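Local structure of 3-hexulose-6-phosphate synthase (Mycobacterium gastri, 3AJX) at residues Glu39-Ile44 / Phe74-Asp79; Val107-Gly112 / Glu132-Leu137; Arg119-Arg124 / Ala157-Ser162; Phe161-Gly166 / Ala178-Ala183. The protein is an enzyme of the orotidine 5'-phosphate decarboxylase / HUMPS family, built as a TIM barrel with a bound magnesium ion. The protein carries 1 engineered substitution. All coordinates share one frame; numbering follows the deposited sequence.

Contact 1 (Glu39-Ile44 / Phe74-Asp79)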
loop_
_atom_site.group_PDB
_atom_site.type_symbol
_atom_site.label_atom_id
_atom_site.label_comp_id
_atom_site.label_asym_id
_atom_site.label_seq_id
_atom_site.Cartn_x
_atom_site.Cartn_y
_atom_site.Cartn_z
ATOM N N GLU A 39 -8.785 6.883 7.185
ATOM C CA GLU A 39 -8.707 7.566 8.477
ATOM C C GLU A 39 -7.319 7.851 9.041
ATOM O O GLU A 39 -7.172 8.702 9.919
ATOM C CB GLU A 39 -9.488 6.749 9.513
ATOM C CG GLU A 39 -10.952 6.561 9.171
ATOM C CD GLU A 39 -11.809 7.739 9.601
ATOM O OE1 GLU A 39 -11.292 8.877 9.634
ATOM O OE2 GLU A 39 -13.001 7.524 9.893
ATOM N N GLY A 40 -6.306 7.144 8.557
ATOM C CA GLY A 40 -4.975 7.351 9.094
ATOM C C GLY A 40 -4.794 6.435 10.290
ATOM O O GLY A 40 -5.705 5.680 10.638
ATOM N N LEU A 41 -3.633 6.515 10.932
ATOM C CA LEU A 41 -3.306 5.669 12.079
ATOM C C LEU A 41 -4.244 5.760 13.283
ATOM O O LEU A 41 -4.298 4.831 14.088
ATOM C CB LEU A 41 -1.870 5.955 12.531
ATOM C CG LEU A 41 -0.776 5.720 11.483
ATOM C CD1 LEU A 41 0.569 6.140 12.056
ATOM C CD2 LEU A 41 -0.752 4.255 11.074
ATOM N N SER A 42 -4.986 6.858 13.412
ATOM C CA SER A 42 -5.886 7.010 14.553
ATOM C C SER A 42 -6.939 5.908 14.661
ATOM O O SER A 42 -7.426 5.628 15.753
ATOM C CB SER A 42 -6.576 8.383 14.527
ATOM O OG SER A 42 -7.359 8.556 13.362
ATOM N N VAL A 43 -7.293 5.272 13.546
ATOM C CA VAL A 43 -8.291 4.210 13.626
ATOM C C VAL A 43 -7.708 3.009 14.375
ATOM O O VAL A 43 -8.422 2.300 15.085
ATOM C CB VAL A 43 -8.803 3.781 12.222
ATOM C CG1 VAL A 43 -7.679 3.177 11.400
ATOM C CG2 VAL A 43 -9.959 2.799 12.373
ATOM N N ILE A 44 -6.404 2.791 14.220
ATOM C CA ILE A 44 -5.716 1.698 14.898
ATOM C C ILE A 44 -5.741 1.952 16.402
ATOM O O ILE A 44 -6.056 1.067 17.197
ATOM C CB ILE A 44 -4.232 1.606 14.463
ATOM C CG1 ILE A 44 -4.140 1.240 12.983
ATOM C CG2 ILE A 44 -3.494 0.570 15.316
ATOM C CD1 ILE A 44 -2.729 1.342 12.433
ATOM N N PHE A 74 2.973 0.276 14.813
ATOM C CA PHE A 74 3.154 -0.355 16.119
ATOM C C PHE A 74 2.951 0.674 17.226
ATOM O O PHE A 74 2.278 0.405 18.223
ATOM C CB PHE A 74 4.562 -0.954 16.237
ATOM C CG PHE A 74 4.756 -2.230 15.460
ATOM C CD1 PHE A 74 5.958 -2.477 14.803
ATOM C CD2 PHE A 74 3.754 -3.193 15.406
ATOM C CE1 PHE A 74 6.159 -3.661 14.103
ATOM C CE2 PHE A 74 3.948 -4.387 14.707
ATOM C CZ PHE A 74 5.153 -4.620 14.055
ATOM N N LYS A 75 3.534 1.854 17.045
ATOM C CA LYS A 75 3.415 2.911 18.039
ATOM C C LYS A 75 1.978 3.391 18.180
ATOM O O LYS A 75 1.578 3.873 19.241
ATOM C CB LYS A 75 4.336 4.080 17.676
ATOM C CG LYS A 75 5.806 3.769 17.936
ATOM C CD LYS A 75 6.716 4.955 17.665
ATOM C CE LYS A 75 8.132 4.650 18.143
ATOM N NZ LYS A 75 9.025 5.841 18.076
ATOM N N ALA A 76 1.200 3.239 17.111
ATOM C CA ALA A 76 -0.198 3.650 17.118
ATOM C C ALA A 76 -1.084 2.609 17.803
ATOM O O ALA A 76 -2.283 2.827 17.973
ATOM C CB ALA A 76 -0.683 3.893 15.691
ATOM N N GLY A 77 -0.499 1.472 18.179
ATOM C CA GLY A 77 -1.267 0.447 18.867
ATOM C C GLY A 77 -1.392 -0.906 18.193
ATOM O O GLY A 77 -1.976 -1.831 18.762
ATOM N N ALA A 78 -0.859 -1.040 16.986
ATOM C CA ALA A 78 -0.940 -2.314 16.290
ATOM C C ALA A 78 -0.042 -3.351 16.952
ATOM O O ALA A 78 1.028 -3.025 17.466
ATOM C CB ALA A 78 -0.541 -2.142 14.828
ATOM N N ASP A 79 -0.494 -4.602 16.942
ATOM C CA ASP A 79 0.270 -5.708 17.500
ATOM C C ASP A 79 0.932 -6.439 16.342
ATOM O O ASP A 79 1.977 -7.065 16.499
ATOM C CB ASP A 79 -0.651 -6.667 18.250
ATOM C CG ASP A 79 -1.287 -6.025 19.465
ATOM O OD1 ASP A 79 -2.530 -5.897 19.488
ATOM O OD2 ASP A 79 -0.531 -5.644 20.387
#
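The aromatic ring of Phe74 has Ala78 O at its edge, in the ring plane. Phe74 starts out away from segment 39-44 and packs on Ala99 of helix 89-102. The contact itself is a methyl packed on the backbone of a turn, with a few aliphatic touches beside it. Ile44 and Ala76 carry most of it. Ile44 CG2 lies anti to the backbone N, while CG1 takes the place beside N (chi1 -65°). This sends CG2 onto the turn after helix 66-75. Ile44 CG2 sits 3.5 Å from Ala78 N and 3.7 Å from Ala76 O. It is also 4.0 Å from Ala78 CB. Leu41 CB meets Ala76 CB at 4.0 Å. The turn is a Schellman motif, with Gly77 at a positive phi (119°) that suits glycine. Gly77 N bonds back to Phe74 O at 3.0 Å. Ile44 also packs on Val56 and Ala58 of the barrel strand 55-62, and the Leu41 backbone hydrogen-bonds to the second subunit. Between the two segments the contact is apolar and non-directional. Directional ties come from just beyond 39-44 on the same helix: Thr45 OG1 hydrogen-bonds to Ala76 O, and Lys48 forms a salt bridge with Asp79.

Contact 2 (Val107-Gly112 / Glu132-Leu137); sequences VVDLIG and EMHAGL
His134 leaves its strand with CG anti to the backbone N (chi1 -170°). His134 CB lies 3.2 Å from Asp109 OD1, and CG is by the same oxygen. Further out, His134 ND1 donates to Asp109 OD2 at 3.0 Å. That bond is nearly straight (163°), lies in the ring plane and uses the syn lone pair of OD2. A weaker bond runs from ND1 to OD1, so both carboxylate oxygens grip the same N-H, with ring and carboxylate nearly coplanar. Ile111 CD1 stands 3.9 Å above the His134 ring plane, near CE1, in a CH-pi contact. CD2 packs by Ala164 O of strand 161-164. A sulfate ion lies about 5 Å from the side chain. Asp109 OD1 also accepts from Ile111 N at 2.9 Å, an Asx turn. Glu132 extends alongside Asp109, and their like charges come close. A water donates to Asp109 OD2 and Glu132 OE2. It may ease the repulsion, and the crowding may raise the pKa values. In the backbone, the strands pair in parallel: Glu132 N bonds to Val108 O, and Leu110 N to Glu132 O. Leu110 CD1 meets Met133 CE at 3.8 Å. The Glu132 side chain is about 4 Å from the magnesium held at Glu30 and Asp59. Neighbouring TIM-barrel strands thus turn polar side chains toward the metal site at their C-terminal ends, where TIM-barrel enzymes have their active sites.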
loop_
_atom_site.group_PDB
_atom_site.type_symbol
_atom_site.label_atom_id
_atom_site.label_comp_id
_atom_site.label_asym_id
_atom_site.label_seq_id
_atom_site.Cartn_x
_atom_site.Cartn_y
_atom_site.Cartn_z
ATOM N N VAL A 107 3.552 -9.603 9.510
ATOM C CA VAL A 107 2.864 -10.608 8.724
ATOM C C VAL A 107 3.130 -10.209 7.284
ATOM O O VAL A 107 2.889 -9.069 6.897
ATOM C CB VAL A 107 1.347 -10.589 8.984
ATOM C CG1 VAL A 107 0.629 -11.526 7.997
ATOM C CG2 VAL A 107 1.074 -11.010 10.417
ATOM N N VAL A 108 3.660 -11.126 6.487
ATOM C CA VAL A 108 3.914 -10.796 5.095
ATOM C C VAL A 108 2.706 -11.226 4.270
ATOM O O VAL A 108 2.338 -12.400 4.255
ATOM C CB VAL A 108 5.198 -11.485 4.581
ATOM C CG1 VAL A 108 5.371 -11.219 3.091
ATOM C CG2 VAL A 108 6.406 -10.957 5.353
ATOM N N ASP A 109 2.078 -10.254 3.615
ATOM C CA ASP A 109 0.901 -10.496 2.788
ATOM C C ASP A 109 1.376 -10.920 1.403
ATOM O O ASP A 109 1.980 -10.129 0.677
ATOM C CB ASP A 109 0.069 -9.213 2.692
ATOM C CG ASP A 109 -1.280 -9.440 2.052
ATOM O OD1 ASP A 109 -1.409 -10.403 1.271
ATOM O OD2 ASP A 109 -2.208 -8.650 2.319
ATOM N N LEU A 110 1.105 -12.170 1.037
ATOM C CA LEU A 110 1.548 -12.687 -0.253
ATOM C C LEU A 110 0.577 -12.427 -1.401
ATOM O O LEU A 110 0.665 -13.061 -2.454
ATOM C CB LEU A 110 1.848 -14.187 -0.127
ATOM C CG LEU A 110 2.955 -14.516 0.887
ATOM C CD1 LEU A 110 3.116 -16.022 1.030
ATOM C CD2 LEU A 110 4.275 -13.884 0.443
ATOM N N ILE A 111 -0.337 -11.483 -1.205
ATOM C CA ILE A 111 -1.301 -11.142 -2.243
ATOM C C ILE A 111 -0.571 -10.799 -3.547
ATOM O O ILE A 111 0.447 -10.102 -3.542
ATOM C CB ILE A 111 -2.179 -9.938 -1.801
ATOM C CG1 ILE A 111 -3.243 -9.639 -2.859
ATOM C CG2 ILE A 111 -1.308 -8.715 -1.565
ATOM C CD1 ILE A 111 -4.286 -8.628 -2.407
ATOM N N GLY A 112 -1.083 -11.311 -4.661
ATOM C CA GLY A 112 -0.477 -11.038 -5.952
ATOM C C GLY A 112 0.785 -11.816 -6.284
ATOM O O GLY A 112 1.310 -11.697 -7.395
ATOM N N GLU A 132 0.430 -14.430 4.905
ATOM C CA GLU A 132 -0.982 -14.491 4.587
ATOM C C GLU A 132 -1.167 -14.961 3.156
ATOM O O GLU A 132 -0.722 -14.302 2.214
ATOM C CB GLU A 132 -1.636 -13.118 4.785
ATOM C CG GLU A 132 -3.148 -13.125 4.583
ATOM C CD GLU A 132 -3.809 -11.804 4.943
ATOM O OE1 GLU A 132 -3.813 -11.439 6.139
ATOM O OE2 GLU A 132 -4.321 -11.128 4.026
ATOM N N MET A 133 -1.775 -16.136 3.006
ATOM C CA MET A 133 -2.065 -16.688 1.687
ATOM C C MET A 133 -3.343 -15.936 1.373
ATOM O O MET A 133 -4.445 -16.338 1.746
ATOM C CB MET A 133 -2.297 -18.190 1.773
ATOM C CG MET A 133 -1.018 -18.968 2.080
ATOM S SD MET A 133 0.275 -18.585 0.877
ATOM C CE MET A 133 1.674 -19.517 1.533
ATOM N N HIS A 134 -3.155 -14.816 0.690
ATOM C CA HIS A 134 -4.228 -13.883 0.394
ATOM C C HIS A 134 -4.632 -13.703 -1.067
ATOM O O HIS A 134 -3.785 -13.561 -1.952
ATOM C CB HIS A 134 -3.799 -12.530 0.974
ATOM C CG HIS A 134 -4.869 -11.487 0.982
ATOM N ND1 HIS A 134 -4.609 -10.171 1.304
ATOM C CD2 HIS A 134 -6.196 -11.559 0.731
ATOM C CE1 HIS A 134 -5.733 -9.480 1.248
ATOM N NE2 HIS A 134 -6.711 -10.297 0.905
ATOM N N ALA A 135 -5.938 -13.718 -1.308
ATOM C CA ALA A 135 -6.488 -13.485 -2.640
ATOM C C ALA A 135 -7.369 -12.257 -2.427
ATOM O O ALA A 135 -8.343 -12.308 -1.680
ATOM C CB ALA A 135 -7.329 -14.672 -3.099
ATOM N N GLY A 136 -7.006 -11.145 -3.057
ATOM C CA GLY A 136 -7.765 -9.918 -2.897
ATOM C C GLY A 136 -9.161 -9.952 -3.486
ATOM O O GLY A 136 -9.557 -10.922 -4.132
ATOM N N LEU A 137 -9.910 -8.877 -3.269
ATOM C CA LEU A 137 -11.272 -8.784 -3.779
ATOM C C LEU A 137 -11.325 -8.816 -5.304
ATOM O O LEU A 137 -12.228 -9.418 -5.883
ATOM C CB LEU A 137 -11.947 -7.514 -3.253
ATOM C CG LEU A 137 -12.101 -7.443 -1.729
ATOM C CD1 LEU A 137 -12.762 -6.131 -1.339
ATOM C CD2 LEU A 137 -12.932 -8.623 -1.232
HETATM O O HOH W 1 -4.069 -8.632 4.744
HETATM O O HOH W 2 -3.036 -13.563 -4.583
#

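Contact 3 (Arg119-Arg124 / Ala157-Ser162); sequences RAQEVR and ARVPFS
This is a mainly apolar contact on the outside of the barrel, where helix 116-125 lies against the link from helix 148-157 into strand 161-164. Val159 is the middle of it. Its CG1 is anti to the backbone N (chi1 176°), and CG2 stands beside N, so the two methyls fork over the helix. Val159 CG1 reaches Arg124, 3.9 Å from its CB, and touches the aliphatic part of that side chain as the two cross obliquely. Val159 CG2 turns the other way and lies 3.8 Å from Ala120 O and 4.1 Å from Ala120 CB. Beside it Ala120 CB meets Ala157 CB at 3.8 Å, methyl against methyl. These two small residues let the backbones come close, with their CA atoms 6.0 Å apart. Gln121 closes the more exposed side. Its chi1 (-83°) sets CG anti to the carbonyl carbon, and Gln121 CG lies 3.4 Å from Ala157 O. The bend at chi2 then turns the amide end toward the carbonyls of Ala157 and Arg158, where helix 148-157 finishes. Arg158 has a positive phi (57°) that turns the chain out of this helix. Its own guanidinium leads away and bonds through NH1 to Lys156 O. One turn along the helix, Arg119 NH1 pairs with Glu122 OE1 in a salt bridge, and Arg119 NH2 is also paired with Asp89. Ala157 packs on Met133 and Val123 on Val131, both of strand 130-134. Ala120 also packs on Leu110, and Arg119 and Val123 reach Ile92 of helix 89-102.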
loop_
_atom_site.group_PDB
_atom_site.type_symbol
_atom_site.label_atom_id
_atom_site.label_comp_id
_atom_site.label_asym_id
_atom_site.label_seq_id
_atom_site.Cartn_x
_atom_site.Cartn_y
_atom_site.Cartn_z
ATOM N N ARG A 119 7.998 -17.832 -1.972
ATOM C CA ARG A 119 8.214 -16.539 -1.344
ATOM C C ARG A 119 8.001 -16.636 0.160
ATOM O O ARG A 119 8.701 -15.982 0.925
ATOM C CB ARG A 119 7.288 -15.484 -1.955
ATOM C CG ARG A 119 7.566 -14.067 -1.474
ATOM C CD ARG A 119 9.045 -13.702 -1.604
ATOM N NE ARG A 119 9.282 -12.293 -1.292
ATOM C CZ ARG A 119 10.468 -11.783 -0.968
ATOM N NH1 ARG A 119 11.540 -12.561 -0.905
ATOM N NH2 ARG A 119 10.582 -10.487 -0.707
ATOM N N ALA A 120 7.055 -17.472 0.582
ATOM C CA ALA A 120 6.781 -17.649 2.007
ATOM C C ALA A 120 8.039 -18.085 2.753
ATOM O O ALA A 120 8.367 -17.544 3.813
ATOM C CB ALA A 120 5.675 -18.685 2.206
ATOM N N GLN A 121 8.738 -19.073 2.202
ATOM C CA GLN A 121 9.956 -19.579 2.817
ATOM C C GLN A 121 11.024 -18.503 2.877
ATOM O O GLN A 121 11.740 -18.380 3.870
ATOM C CB GLN A 121 10.475 -20.791 2.037
ATOM C CG GLN A 121 9.791 -22.081 2.436
ATOM C CD GLN A 121 10.197 -22.539 3.827
ATOM O OE1 GLN A 121 9.442 -23.230 4.511
ATOM N NE2 GLN A 121 11.405 -22.169 4.245
ATOM N N GLU A 122 11.127 -17.718 1.812
ATOM C CA GLU A 122 12.113 -16.650 1.765
ATOM C C GLU A 122 11.866 -15.580 2.825
ATOM O O GLU A 122 12.797 -15.159 3.513
ATOM C CB GLU A 122 12.129 -16.017 0.373
ATOM C CG GLU A 122 12.735 -16.932 -0.682
ATOM C CD GLU A 122 12.543 -16.425 -2.091
ATOM O OE1 GLU A 122 12.047 -15.295 -2.265
ATOM O OE2 GLU A 122 12.901 -17.162 -3.035
ATOM N N VAL A 123 10.618 -15.144 2.969
ATOM C CA VAL A 123 10.320 -14.099 3.950
ATOM C C VAL A 123 10.305 -14.626 5.378
ATOM O O VAL A 123 10.515 -13.868 6.326
ATOM C CB VAL A 123 8.984 -13.382 3.636
ATOM C CG1 VAL A 123 9.012 -12.855 2.209
ATOM C CG2 VAL A 123 7.811 -14.318 3.859
ATOM N N ARG A 124 10.062 -15.922 5.538
ATOM C CA ARG A 124 10.074 -16.516 6.870
ATOM C C ARG A 124 11.501 -16.390 7.386
ATOM O O ARG A 124 11.730 -16.104 8.562
ATOM C CB ARG A 124 9.679 -17.995 6.807
ATOM C CG ARG A 124 10.025 -18.793 8.067
ATOM C CD ARG A 124 9.272 -18.297 9.289
ATOM N NE ARG A 124 9.646 -19.031 10.501
ATOM C CZ ARG A 124 10.800 -18.882 11.151
ATOM N NH1 ARG A 124 11.711 -18.022 10.717
ATOM N NH2 ARG A 124 11.041 -19.595 12.243
ATOM N N ALA A 157 4.120 -24.416 1.622
ATOM C CA ALA A 157 4.994 -23.404 2.205
ATOM C C ALA A 157 5.731 -23.848 3.462
ATOM O O ALA A 157 6.899 -23.510 3.650
ATOM C CB ALA A 157 4.192 -22.142 2.504
ATOM N N ARG A 158 5.051 -24.598 4.321
ATOM C CA ARG A 158 5.654 -25.051 5.568
ATOM C C ARG A 158 6.135 -23.837 6.374
ATOM O O ARG A 158 7.248 -23.800 6.909
ATOM C CB ARG A 158 6.799 -26.028 5.275
ATOM C CG ARG A 158 6.310 -27.344 4.679
ATOM C CD ARG A 158 7.464 -28.247 4.279
ATOM N NE ARG A 158 7.015 -29.565 3.830
ATOM C CZ ARG A 158 6.350 -29.799 2.703
ATOM N NH1 ARG A 158 6.040 -28.802 1.887
ATOM N NH2 ARG A 158 6.002 -31.037 2.386
ATOM N N VAL A 159 5.258 -22.836 6.431
ATOM C CA VAL A 159 5.479 -21.590 7.161
ATOM C C VAL A 159 4.142 -21.259 7.825
ATOM O O VAL A 159 3.094 -21.428 7.201
ATOM C CB VAL A 159 5.838 -20.430 6.199
ATOM C CG1 VAL A 159 5.954 -19.132 6.968
ATOM C CG2 VAL A 159 7.139 -20.737 5.466
ATOM N N PRO A 160 4.152 -20.806 9.092
ATOM C CA PRO A 160 2.862 -20.485 9.717
ATOM C C PRO A 160 2.094 -19.552 8.790
ATOM O O PRO A 160 2.654 -18.567 8.303
ATOM C CB PRO A 160 3.270 -19.806 11.020
ATOM C CG PRO A 160 4.557 -20.509 11.369
ATOM C CD PRO A 160 5.268 -20.566 10.027
ATOM N N PHE A 161 0.820 -19.846 8.540
ATOM C CA PHE A 161 0.058 -19.006 7.622
ATOM C C PHE A 161 -1.401 -18.782 7.964
ATOM O O PHE A 161 -2.009 -19.531 8.732
ATOM C CB PHE A 161 0.133 -19.575 6.196
ATOM C CG PHE A 161 -0.640 -20.862 6.002
ATOM C CD1 PHE A 161 -0.126 -22.080 6.446
ATOM C CD2 PHE A 161 -1.883 -20.851 5.373
ATOM C CE1 PHE A 161 -0.841 -23.267 6.262
ATOM C CE2 PHE A 161 -2.608 -22.031 5.186
ATOM C CZ PHE A 161 -2.084 -23.244 5.631
ATOM N N SER A 162 -1.949 -17.728 7.375
ATOM C CA SER A 162 -3.351 -17.386 7.535
ATOM C C SER A 162 -3.925 -17.441 6.125
ATOM O O SER A 162 -3.179 -17.398 5.144
ATOM C CB SER A 162 -3.508 -15.977 8.116
ATOM O OG SER A 162 -2.958 -14.997 7.254
#

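Contact 4 (Phe161-Gly166 / Ala178-Ala183). With SO4 (sulfate ion), chain G.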
loop_
_atom_site.group_PDB
_atom_site.type_symbol
_atom_site.label_atom_id
_atom_site.label_comp_id
_atom_site.label_asym_id
_atom_site.label_seq_id
_atom_site.Cartn_x
_atom_site.Cartn_y
_atom_site.Cartn_z
ATOM N N PHE A 161 0.820 -19.846 8.540
ATOM C CA PHE A 161 0.058 -19.006 7.622
ATOM C C PHE A 161 -1.401 -18.782 7.964
ATOM O O PHE A 161 -2.009 -19.531 8.732
ATOM C CB PHE A 161 0.133 -19.575 6.196
ATOM C CG PHE A 161 -0.640 -20.862 6.002
ATOM C CD1 PHE A 161 -0.126 -22.080 6.446
ATOM C CD2 PHE A 161 -1.883 -20.851 5.373
ATOM C CE1 PHE A 161 -0.841 -23.267 6.262
ATOM C CE2 PHE A 161 -2.608 -22.031 5.186
ATOM C CZ PHE A 161 -2.084 -23.244 5.631
ATOM N N SER A 162 -1.949 -17.728 7.375
ATOM C CA SER A 162 -3.351 -17.386 7.535
ATOM C C SER A 162 -3.925 -17.441 6.125
ATOM O O SER A 162 -3.179 -17.398 5.144
ATOM C CB SER A 162 -3.508 -15.977 8.116
ATOM O OG SER A 162 -2.958 -14.997 7.254
ATOM N N VAL A 163 -5.243 -17.559 6.021
ATOM C CA VAL A 163 -5.898 -17.615 4.723
ATOM C C VAL A 163 -6.952 -16.524 4.622
ATOM O O VAL A 163 -7.805 -16.389 5.497
ATOM C CB VAL A 163 -6.575 -18.990 4.494
ATOM C CG1 VAL A 163 -7.289 -19.007 3.149
ATOM C CG2 VAL A 163 -5.526 -20.098 4.548
ATOM N N ALA A 164 -6.866 -15.734 3.556
ATOM C CA ALA A 164 -7.816 -14.659 3.297
ATOM C C ALA A 164 -8.206 -14.760 1.826
ATOM O O ALA A 164 -7.363 -14.622 0.934
ATOM C CB ALA A 164 -7.181 -13.295 3.593
ATOM N N GLY A 165 -9.485 -15.022 1.577
ATOM C CA GLY A 165 -9.955 -15.144 0.209
ATOM C C GLY A 165 -11.422 -15.520 0.134
ATOM O O GLY A 165 -11.786 -16.529 -0.469
ATOM N N GLY A 166 -12.267 -14.704 0.756
ATOM C CA GLY A 166 -13.693 -14.969 0.737
ATOM C C GLY A 166 -14.092 -16.160 1.583
ATOM O O GLY A 166 -15.055 -16.862 1.263
ATOM N N ALA A 178 -5.998 -27.507 6.051
ATOM C CA ALA A 178 -4.772 -27.162 5.340
ATOM C C ALA A 178 -3.666 -26.797 6.331
ATOM O O ALA A 178 -2.496 -26.699 5.958
ATOM C CB ALA A 178 -5.028 -25.998 4.379
ATOM N N GLY A 179 -4.047 -26.589 7.589
ATOM C CA GLY A 179 -3.076 -26.260 8.622
ATOM C C GLY A 179 -2.929 -24.781 8.935
ATOM O O GLY A 179 -1.970 -24.375 9.596
ATOM N N ALA A 180 -3.879 -23.973 8.474
ATOM C CA ALA A 180 -3.829 -22.535 8.716
ATOM C C ALA A 180 -3.839 -22.204 10.203
ATOM O O ALA A 180 -4.547 -22.833 10.987
ATOM C CB ALA A 180 -5.003 -21.850 8.030
ATOM N N GLU A 181 -3.045 -21.207 10.583
ATOM C CA GLU A 181 -2.959 -20.760 11.967
ATOM C C GLU A 181 -4.089 -19.768 12.222
ATOM O O GLU A 181 -4.578 -19.634 13.346
ATOM C CB GLU A 181 -1.610 -20.073 12.209
ATOM C CG GLU A 181 -1.392 -19.545 13.618
ATOM C CD GLU A 181 -1.386 -20.644 14.667
ATOM O OE1 GLU A 181 -1.203 -21.826 14.301
ATOM O OE2 GLU A 181 -1.549 -20.322 15.864
ATOM N N VAL A 182 -4.495 -19.083 11.158
ATOM C CA VAL A 182 -5.552 -18.081 11.229
ATOM C C VAL A 182 -6.453 -18.123 10.000
ATOM O O VAL A 182 -5.976 -18.255 8.875
ATOM C CB VAL A 182 -4.953 -16.649 11.309
ATOM C CG1 VAL A 182 -6.074 -15.620 11.426
ATOM C CG2 VAL A 182 -3.996 -16.539 12.491
ATOM N N ALA A 183 -7.759 -18.028 10.227
ATOM C CA ALA A 183 -8.724 -17.978 9.141
ATOM C C ALA A 183 -9.218 -16.533 9.171
ATOM O O ALA A 183 -9.675 -16.056 10.209
ATOM C CB ALA A 183 -9.882 -18.940 9.398
HETATM S S SO4 G . -12.492 -11.373 2.644
HETATM O O1 SO4 G . -13.633 -10.588 2.124
HETATM O O2 SO4 G . -11.606 -11.782 1.538
HETATM O O3 SO4 G . -13.002 -12.576 3.329
HETATM O O4 SO4 G . -11.735 -10.547 3.604
HETATM O O HOH W 3 0.053 -22.520 9.821
#
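Strands 161-164 and 182-185 run parallel, with Ser162 opposite Val182 and Val163 opposite Ala183 in the register. They are the seventh and eighth strands of the TIM barrel and belong to one beta-alpha-beta unit with helix 172-177. Glu181 N donates to Phe161 O at 2.7 Å, nearly along the C=O axis. Val163 N donates to Val182 O at 3.0 Å. Phe161 carries the packing. Its CG sits in the crowded place between the backbone N and the carbonyl carbon (chi1 71°), which turns the ring to the turn at 178-180. Ala180 CA stands 3.6 Å above one face of the Phe161 ring, toward the rim, in a CH-pi contact. Ala178 O lies at the edge, in the ring plane, 3.5 Å from Phe161 CZ. Ala180 CB touches Phe161 CE2 at 3.7 Å and also meets Val163 CG2. Ser162 and Val182 share a face, CB to CB at 3.6 Å. A water accepts from Phe161 N and donates to Gly179 O, linking strand to turn. Gly179 ends helix 172-177 in a Schellman motif. Past strand 161-164 lies a sulfate ion, probably from the crystallisation liquor, also held by Gln140, Gly186 and Gly187; here Gly166 N donates to its O2 at 3.1 Å.

Overall arrangement
From the N terminus, contact 1 comes first and closes a loop of 29 residues, holding helix 42-50 against the turn after helix 66-75. It stands apart, its centre about 20 Å or more from each of the other centres. Contact 2 follows in series and joins neighbouring strands 105-109 and 130-134. Contact 3 crosses it: segment 119-124 lies inside the loop of contact 2, and segment 157-162 beyond it. The two touch, with Met133 N probably hydrogen-bonded to Ser162 O. Contact 4 begins where contact 3 ends, sharing Phe161 and Ser162, and closes a loop of 11 residues onto strand 182-185. Contacts 2 to 4 thus join the last four barrel strands, helix 116-125 and the ends of helices 148-157 and 172-177.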